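Local structure of probable spore coat polysaccharide biosynthesis protein E (Chromobacterium violaceum ATCC 12472, 3G8R) at residues Arg276-Val282 and Glu307-Asn313; Val288-Leu294 and Tyr321-Pro326. The protein probably catalyses N-acylneuraminate-9-phosphate synthesis as a zinc-binding NeuB-family enzyme, present here as its TIM-barrel and SAF-domain portion. All coordinates share one frame; numbering follows the deposited sequence.

In the fold
After the eight-stranded NeuB-family barrel and the helices 242-259 and 269-276, the chain enters a small, distant SAF domain, and both contacts lie there. Interaction 1 joins the end of helix 269-276 and the start of strand 281-284 to the 307-313 loop, closing a loop that includes strand 299-302. Before that loop is finished, 288-294 has already passed, and interaction 2 ties it to 321-326, on and just beyond strand 321-323. The two closures therefore cross. Their centres are about 19 Å apart, and Leu310 packs near the Tyr321 hydroxyl between them. Interaction 1 also borders the second subunit, whereas interaction 2 touches no other chain.

Interaction 1 of 2, residues Arg276-Val282 and Glu307-Asn313; sequences RSLRRGV and EGQLTAN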
ATOM      1  N   ARG A 276      14.514  -5.615  25.973  1.00 44.16           N
ATOM      2  CA  ARG A 276      15.420  -6.185  26.930  1.00 42.67           C
ATOM      3  C   ARG A 276      14.644  -7.005  27.976  1.00 40.90           C
ATOM      4  O   ARG A 276      15.077  -8.076  28.377  1.00 39.90           O
ATOM      5  CB  ARG A 276      16.251  -5.104  27.595  1.00 43.46           C
ATOM      6  CG  ARG A 276      17.296  -5.675  28.532  1.00 53.48           C
ATOM      7  CD  ARG A 276      18.293  -4.625  28.997  1.00 44.87           C
ATOM      8  NE  ARG A 276      19.220  -5.209  29.955  1.00 53.37           N
ATOM      9  CZ  ARG A 276      20.312  -5.903  29.631  1.00 46.11           C
ATOM     10  NH1 ARG A 276      21.094  -6.395  30.592  1.00 53.55           N
ATOM     11  NH2 ARG A 276      20.642  -6.098  28.357  1.00 53.44           N
ATOM     12  N   SER A 277      13.469  -6.518  28.374  1.00 40.21           N
ATOM     13  CA  SER A 277      12.749  -7.131  29.480  1.00 39.41           C
ATOM     14  C   SER A 277      12.232  -8.519  29.132  1.00 39.28           C
ATOM     15  O   SER A 277      11.605  -9.199  29.957  1.00 38.89           O
ATOM     16  CB  SER A 277      11.624  -6.225  30.001  1.00 38.72           C
ATOM     17  OG  SER A 277      10.529  -6.176  29.124  1.00 47.68           O
ATOM     18  N   LEU A 278      12.527  -8.950  27.918  1.00 39.70           N
ATOM     19  CA  LEU A 278      12.095 -10.273  27.467  1.00 39.88           C
ATOM     20  C   LEU A 278      13.257 -11.122  27.027  1.00 39.38           C
ATOM     21  O   LEU A 278      13.049 -12.292  26.697  1.00 41.13           O
ATOM     22  CB  LEU A 278      11.054 -10.184  26.347  1.00 40.00           C
ATOM     23  CG  LEU A 278       9.665  -9.651  26.735  1.00 40.37           C
ATOM     24  CD1 LEU A 278       8.986  -8.817  25.593  1.00 40.38           C
ATOM     25  CD2 LEU A 278       8.760 -10.781  27.192  1.00 40.15           C
ATOM     26  N   ARG A 279      14.459 -10.542  27.039  1.00 37.09           N
ATOM     27  CA  ARG A 279      15.689 -11.224  26.632  1.00 36.12           C
ATOM     28  C   ARG A 279      16.300 -12.157  27.677  1.00 35.00           C
ATOM     29  O   ARG A 279      16.057 -12.031  28.874  1.00 34.65           O
ATOM     30  CB  ARG A 279      16.763 -10.211  26.246  1.00 36.35           C
ATOM     31  CG  ARG A 279      16.375  -9.352  25.129  1.00 40.38           C
ATOM     32  CD  ARG A 279      17.546  -8.810  24.435  1.00 37.32           C
ATOM     33  NE  ARG A 279      17.191  -8.732  23.034  1.00 41.80           N
ATOM     34  CZ  ARG A 279      17.115  -7.612  22.328  1.00 38.75           C
ATOM     35  NH1 ARG A 279      17.421  -6.450  22.887  1.00 41.55           N
ATOM     36  NH2 ARG A 279      16.745  -7.670  21.033  1.00 43.04           N
ATOM     37  N   ARG A 280      17.162 -13.049  27.190  1.00 33.41           N
ATOM     38  CA  ARG A 280      17.779 -14.083  27.994  1.00 31.53           C
ATOM     39  C   ARG A 280      19.141 -13.569  28.483  1.00 31.83           C
ATOM     40  O   ARG A 280      20.002 -13.203  27.680  1.00 32.03           O
ATOM     41  CB  ARG A 280      17.945 -15.306  27.114  1.00 29.91           C
ATOM     42  CG  ARG A 280      17.313 -16.546  27.642  1.00 32.84           C
ATOM     43  CD  ARG A 280      16.871 -17.505  26.553  1.00 28.39           C
ATOM     44  NE  ARG A 280      17.822 -17.616  25.446  1.00 32.43           N
ATOM     45  CZ  ARG A 280      18.368 -18.755  25.055  1.00 27.72           C
ATOM     46  NH1 ARG A 280      18.063 -19.858  25.689  1.00 32.45           N
ATOM     47  NH2 ARG A 280      19.214 -18.794  24.039  1.00 32.05           N
ATOM     48  N   GLY A 281      19.334 -13.511  29.796  1.00 31.38           N
ATOM     49  CA  GLY A 281      20.598 -13.051  30.359  1.00 30.98           C
ATOM     50  C   GLY A 281      21.545 -14.223  30.509  1.00 31.43           C
ATOM     51  O   GLY A 281      21.120 -15.377  30.490  1.00 30.92           O
ATOM     52  N   VAL A 282      22.831 -13.926  30.667  1.00 31.59           N
ATOM     53  CA  VAL A 282      23.834 -14.950  30.783  1.00 31.03           C
ATOM     54  C   VAL A 282      24.217 -15.034  32.233  1.00 31.64           C
ATOM     55  O   VAL A 282      24.644 -14.034  32.823  1.00 32.07           O
ATOM     56  CB  VAL A 282      25.069 -14.581  29.978  1.00 30.74           C
ATOM     57  CG1 VAL A 282      26.143 -15.661  30.107  1.00 18.11           C
ATOM     58  CG2 VAL A 282      24.704 -14.397  28.591  1.00 16.42           C
ATOM     59  N   GLU A 307      20.135  -4.799  34.346  1.00 37.12           N
ATOM     60  CA  GLU A 307      21.099  -3.907  33.764  1.00 37.86           C
ATOM     61  C   GLU A 307      22.418  -4.250  34.417  1.00 37.69           C
ATOM     62  O   GLU A 307      22.404  -4.662  35.590  1.00 39.29           O
ATOM     63  CB  GLU A 307      20.712  -2.516  34.234  1.00 39.73           C
ATOM     64  CG  GLU A 307      20.739  -1.404  33.179  1.00 76.00           C
ATOM     65  CD  GLU A 307      20.306  -0.023  33.743  1.00 42.26           C
ATOM     66  OE1 GLU A 307      20.234   0.148  34.991  1.00 75.91           O
ATOM     67  OE2 GLU A 307      20.040   0.891  32.925  1.00 75.97           O
ATOM     68  N   GLY A 308      23.562  -4.187  33.734  1.00 36.03           N
ATOM     69  CA  GLY A 308      23.763  -4.428  32.330  1.00 34.68           C
ATOM     70  C   GLY A 308      24.429  -5.795  32.409  1.00 33.49           C
ATOM     71  O   GLY A 308      25.655  -5.956  32.349  1.00 32.45           O
ATOM     72  N   GLN A 309      23.584  -6.785  32.652  1.00 33.08           N
ATOM     73  CA  GLN A 309      23.970  -8.159  32.584  1.00 32.31           C
ATOM     74  C   GLN A 309      24.215  -8.430  31.133  1.00 31.37           C
ATOM     75  O   GLN A 309      23.571  -7.831  30.264  1.00 30.55           O
ATOM     76  CB  GLN A 309      22.817  -9.010  33.052  1.00 32.86           C
ATOM     77  CG  GLN A 309      23.056 -10.482  32.938  1.00 31.10           C
ATOM     78  CD  GLN A 309      21.999 -11.249  33.663  1.00 32.87           C
ATOM     79  OE1 GLN A 309      20.998 -10.677  34.115  1.00 30.38           O
ATOM     80  NE2 GLN A 309      22.204 -12.553  33.785  1.00 30.51           N
ATOM     81  N   LEU A 310      25.173  -9.306  30.870  1.00 31.25           N
ATOM     82  CA  LEU A 310      25.438  -9.718  29.525  1.00 31.36           C
ATOM     83  C   LEU A 310      24.230 -10.582  29.160  1.00 32.54           C
ATOM     84  O   LEU A 310      23.738 -11.351  29.992  1.00 32.84           O
ATOM     85  CB  LEU A 310      26.740 -10.515  29.485  1.00 30.91           C
ATOM     86  CG  LEU A 310      27.069 -11.161  28.137  1.00 44.09           C
ATOM     87  CD1 LEU A 310      27.839 -10.195  27.316  1.00 30.72           C
ATOM     88  CD2 LEU A 310      27.834 -12.452  28.270  1.00 30.49           C
ATOM     89  N   THR A 311      23.731 -10.402  27.939  1.00 32.92           N
ATOM     90  CA  THR A 311      22.584 -11.150  27.416  1.00 32.01           C
ATOM     91  C   THR A 311      23.023 -12.126  26.345  1.00 31.77           C
ATOM     92  O   THR A 311      24.104 -12.003  25.786  1.00 31.43           O
ATOM     93  CB  THR A 311      21.543 -10.222  26.788  1.00 31.44           C
ATOM     94  OG1 THR A 311      21.960  -9.862  25.474  1.00 45.18           O
ATOM     95  CG2 THR A 311      21.407  -8.972  27.591  1.00 45.47           C
ATOM     96  N   ALA A 312      22.148 -13.073  26.042  1.00 32.23           N
ATOM     97  CA  ALA A 312      22.418 -14.154  25.116  1.00 32.96           C
ATOM     98  C   ALA A 312      22.602 -13.588  23.736  1.00 35.37           C
ATOM     99  O   ALA A 312      23.387 -14.110  22.931  1.00 36.57           O
ATOM    100  CB  ALA A 312      21.274 -15.128  25.128  1.00 32.36           C
ATOM    101  N   ASN A 313      21.893 -12.498  23.474  1.00 36.22           N
ATOM    102  CA  ASN A 313      22.071 -11.750  22.247  1.00 37.56           C
ATOM    103  C   ASN A 313      23.495 -11.266  21.981  1.00 37.82           C
ATOM    104  O   ASN A 313      23.756 -10.643  20.961  1.00 37.79           O
ATOM    105  CB  ASN A 313      21.091 -10.597  22.222  1.00 38.95           C
ATOM    106  CG  ASN A 313      19.665 -11.077  22.263  1.00 56.20           C
ATOM    107  OD1 ASN A 313      19.249 -11.759  23.218  1.00 41.17           O
ATOM    108  ND2 ASN A 313      18.904 -10.752  21.219  1.00 40.32           N
TER
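Arg276 reaches across from the end of helix 269-276 to the 307-313 loop and binds the backbone of Gln309. With CG anti to the backbone N (chi1 -175°) and the chain extended to NE, its guanidinium lies where Arg276 NH1 donates a bond to Gln309 O (2.9 Å) that is nearly straight, in the guanidinium plane and on a carbonyl lone pair. NH1 also bonds Val306 O, so this one nitrogen grips two carbonyl oxygens, one on either side of Glu307-Gly308, while NH2 lies against the Thr311 methyl.

Val282 provides the apolar half. Val282 CG2 packs on Leu310 CD2 at 3.7 Å, the two side chains running alongside each other in a common direction. Val282 N bonds Leu310 O (2.8 Å), and Val282 O accepts Gln309 NE2 (3.0 Å) from above the carbonyl plane. Gln309 OE1 takes Val306 N, which leaves the amide fixed at both ends.

Thr311 faces Gly281 as a non-hydrogen-bonded antiparallel pair, flanked by the Leu310 bond and by Ala312 N to Arg280 O (2.7 Å).

In the second subunit, Glu101 and Asp124 form salt bridges to Arg280, Cys120 O accepts Arg279 NE and Asn313 ND2, and Thr123 also bonds Asn313 ND2, consistent with a SAF domain seated against the partner's barrel.

The single bridge docks the loop on strand 281-284, which also pairs with strand 299-302, whose Phe301 touches Arg280, Val282 and Ala312; Arg276 adds the tie to helix 269-276.

Interaction 2 of 2, residues Val288-Leu294 and Tyr321-Pro326; sequences VAAGEAL and YTAKTP
Ala323 exchanges backbone hydrogen bonds with both Glu292 and Gly291. Ala323 N donates to Glu292 O at 2.9 Å, and its O accepts Gly291 N, a bond so short in the model that its exact length is doubtful. A third bond runs from Leu294 N to Tyr321 O (3.0 Å). Ala293 and Thr322 thus form a non-hydrogen-bonded antiparallel pair between two of these bonds.

The bend at Ala289-Glu292 is a type II turn. Gly291 takes its positive phi (65°), a conformation that favours glycine, and Glu292 N returns to Ala289 O. The Glu292 carboxylate folds back as well, its OE1 accepting Ala289 N (3.1 Å) from above the carboxylate plane, so the turn is fastened by both backbone and side chain.

Apolar contacts flank the backbone bonds. Ala323 CB sits against Val288 CG1 (3.8 Å), and Ala290 CB lies near the ring of Pro326, whose CA approaches Val288 O. Thr322 CG2 rests over Ala293 CA at 3.8 Å, while its OG1 bonds Glu339 O of strand 338-340. Leu294 CD2 meets Tyr321 CB, and the leucine also reaches Leu338 and Trp315.

A single antiparallel bridge thus joins a type II turn of the SAF domain to strand 321-323, away from the zinc site. Since main-chain atoms make all the hydrogen bonds between the two segments, this pairing depends chiefly on backbone shape, with apolar groups of Val288, Ala323, Leu294 and Pro326 packed beside it.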
ATOM      1  N   VAL A 288      33.442 -18.654  38.613  1.00 38.28           N
ATOM      2  CA  VAL A 288      34.368 -18.344  37.548  1.00 38.93           C
ATOM      3  C   VAL A 288      35.413 -17.397  38.124  1.00 39.15           C
ATOM      4  O   VAL A 288      35.081 -16.292  38.567  1.00 38.23           O
ATOM      5  CB  VAL A 288      33.640 -17.654  36.336  1.00 39.18           C
ATOM      6  CG1 VAL A 288      34.654 -17.177  35.261  1.00 33.62           C
ATOM      7  CG2 VAL A 288      32.601 -18.565  35.739  1.00 33.13           C
ATOM      8  N   ALA A 289      36.668 -17.842  38.101  1.00 40.50           N
ATOM      9  CA  ALA A 289      37.799 -17.080  38.641  1.00 41.50           C
ATOM     10  C   ALA A 289      38.192 -15.921  37.745  1.00 42.95           C
ATOM     11  O   ALA A 289      37.787 -15.849  36.583  1.00 43.87           O
ATOM     12  CB  ALA A 289      38.990 -17.988  38.870  1.00 41.32           C
ATOM     13  N   ALA A 290      38.980 -15.006  38.290  1.00 43.68           N
ATOM     14  CA  ALA A 290      39.550 -13.941  37.490  1.00 44.66           C
ATOM     15  C   ALA A 290      40.379 -14.565  36.372  1.00 45.26           C
ATOM     16  O   ALA A 290      41.046 -15.578  36.567  1.00 44.76           O
ATOM     17  CB  ALA A 290      40.399 -13.025  38.353  1.00 44.99           C
ATOM     18  N   GLY A 291      40.303 -13.986  35.182  1.00 46.35           N
ATOM     19  CA  GLY A 291      41.050 -14.525  34.059  1.00 46.92           C
ATOM     20  C   GLY A 291      40.631 -15.917  33.592  1.00 46.72           C
ATOM     21  O   GLY A 291      41.290 -16.472  32.718  1.00 46.92           O
ATOM     22  N   GLU A 292      39.568 -16.486  34.175  1.00 46.01           N
ATOM     23  CA  GLU A 292      38.913 -17.657  33.588  1.00 46.12           C
ATOM     24  C   GLU A 292      38.134 -17.228  32.364  1.00 45.67           C
ATOM     25  O   GLU A 292      37.473 -16.181  32.370  1.00 45.28           O
ATOM     26  CB  GLU A 292      37.940 -18.332  34.551  1.00 46.89           C
ATOM     27  CG  GLU A 292      38.550 -19.399  35.452  1.00 57.16           C
ATOM     28  CD  GLU A 292      37.552 -20.510  35.828  1.00 48.50           C
ATOM     29  OE1 GLU A 292      37.301 -20.681  37.052  1.00 57.41           O
ATOM     30  OE2 GLU A 292      37.027 -21.208  34.915  1.00 56.73           O
ATOM     31  N   ALA A 293      38.215 -18.032  31.312  1.00 45.43           N
ATOM     32  CA  ALA A 293      37.389 -17.789  30.132  1.00 44.99           C
ATOM     33  C   ALA A 293      35.983 -18.340  30.355  1.00 43.50           C
ATOM     34  O   ALA A 293      35.790 -19.350  31.032  1.00 43.40           O
ATOM     35  CB  ALA A 293      38.014 -18.401  28.868  1.00 45.40           C
ATOM     36  N   LEU A 294      35.013 -17.657  29.767  1.00 42.00           N
ATOM     37  CA  LEU A 294      33.629 -18.015  29.898  1.00 40.65           C
ATOM     38  C   LEU A 294      33.263 -19.042  28.857  1.00 40.98           C
ATOM     39  O   LEU A 294      33.448 -18.790  27.683  1.00 41.78           O
ATOM     40  CB  LEU A 294      32.810 -16.765  29.672  1.00 39.60           C
ATOM     41  CG  LEU A 294      32.040 -16.172  30.852  1.00 48.68           C
ATOM     42  CD1 LEU A 294      32.768 -16.184  32.172  1.00 39.00           C
ATOM     43  CD2 LEU A 294      31.638 -14.772  30.477  1.00 39.60           C
ATOM     44  N   TYR A 321      35.162 -13.875  25.902  1.00 43.33           N
ATOM     45  CA  TYR A 321      35.390 -13.128  27.140  1.00 41.82           C
ATOM     46  C   TYR A 321      36.055 -13.902  28.257  1.00 41.42           C
ATOM     47  O   TYR A 321      35.766 -15.079  28.495  1.00 40.72           O
ATOM     48  CB  TYR A 321      34.085 -12.565  27.705  1.00 41.38           C
ATOM     49  CG  TYR A 321      33.145 -11.912  26.706  1.00 46.52           C
ATOM     50  CD1 TYR A 321      33.198 -10.534  26.437  1.00 41.12           C
ATOM     51  CD2 TYR A 321      32.162 -12.675  26.062  1.00 41.64           C
ATOM     52  CE1 TYR A 321      32.302  -9.939  25.520  1.00 46.47           C
ATOM     53  CE2 TYR A 321      31.268 -12.099  25.157  1.00 46.59           C
ATOM     54  CZ  TYR A 321      31.335 -10.743  24.885  1.00 41.51           C
ATOM     55  OH  TYR A 321      30.422 -10.233  23.968  1.00 46.79           O
ATOM     56  N   THR A 322      36.942 -13.205  28.965  1.00 41.99           N
ATOM     57  CA  THR A 322      37.459 -13.673  30.241  1.00 42.02           C
ATOM     58  C   THR A 322      36.914 -12.776  31.334  1.00 41.45           C
ATOM     59  O   THR A 322      36.645 -11.597  31.098  1.00 41.61           O
ATOM     60  CB  THR A 322      38.988 -13.611  30.297  1.00 42.47           C
ATOM     61  OG1 THR A 322      39.422 -12.326  29.825  1.00 55.56           O
ATOM     62  CG2 THR A 322      39.610 -14.723  29.450  1.00 55.16           C
ATOM     63  N   ALA A 323      36.758 -13.342  32.521  1.00 40.85           N
ATOM     64  CA  ALA A 323      36.359 -12.583  33.689  1.00 40.87           C
ATOM     65  C   ALA A 323      37.537 -11.765  34.266  1.00 40.48           C
ATOM     66  O   ALA A 323      38.530 -12.340  34.708  1.00 39.57           O
ATOM     67  CB  ALA A 323      35.791 -13.541  34.745  1.00 40.87           C
ATOM     68  N   LYS A 324      37.414 -10.437  34.242  1.00 41.04           N
ATOM     69  CA  LYS A 324      38.379  -9.538  34.898  1.00 42.33           C
ATOM     70  C   LYS A 324      38.397  -9.757  36.387  1.00 42.71           C
ATOM     71  O   LYS A 324      39.465  -9.739  36.979  1.00 43.96           O
ATOM     72  CB  LYS A 324      38.072  -8.050  34.664  1.00 43.59           C
ATOM     73  CG  LYS A 324      37.995  -7.609  33.210  1.00 64.19           C
ATOM     74  CD  LYS A 324      38.287  -6.107  33.041  1.00 45.40           C
ATOM     75  CE  LYS A 324      37.052  -5.265  32.643  1.00 64.44           C
ATOM     76  NZ  LYS A 324      36.581  -4.369  33.755  1.00 45.48           N
ATOM     77  N   THR A 325      37.218  -9.946  36.982  1.00 42.18           N
ATOM     78  CA  THR A 325      37.039 -10.186  38.427  1.00 42.06           C
ATOM     79  C   THR A 325      36.198 -11.473  38.607  1.00 41.90           C
ATOM     80  O   THR A 325      35.430 -11.825  37.719  1.00 42.31           O
ATOM     81  CB  THR A 325      36.337  -8.969  39.128  1.00 42.71           C
ATOM     82  OG1 THR A 325      35.193  -8.544  38.360  1.00 50.73           O
ATOM     83  CG2 THR A 325      37.294  -7.767  39.287  1.00 50.26           C
ATOM     84  N   PRO A 326      36.322 -12.177  39.750  1.00 41.18           N
ATOM     85  CA  PRO A 326      35.638 -13.469  39.849  1.00 40.38           C
ATOM     86  C   PRO A 326      34.114 -13.381  39.939  1.00 39.78           C
ATOM     87  O   PRO A 326      33.578 -12.518  40.621  1.00 39.82           O
ATOM     88  CB  PRO A 326      36.213 -14.071  41.136  1.00 40.73           C
ATOM     89  CG  PRO A 326      36.612 -12.903  41.948  1.00 39.81           C
ATOM     90  CD  PRO A 326      37.095 -11.875  40.971  1.00 40.98           C
TER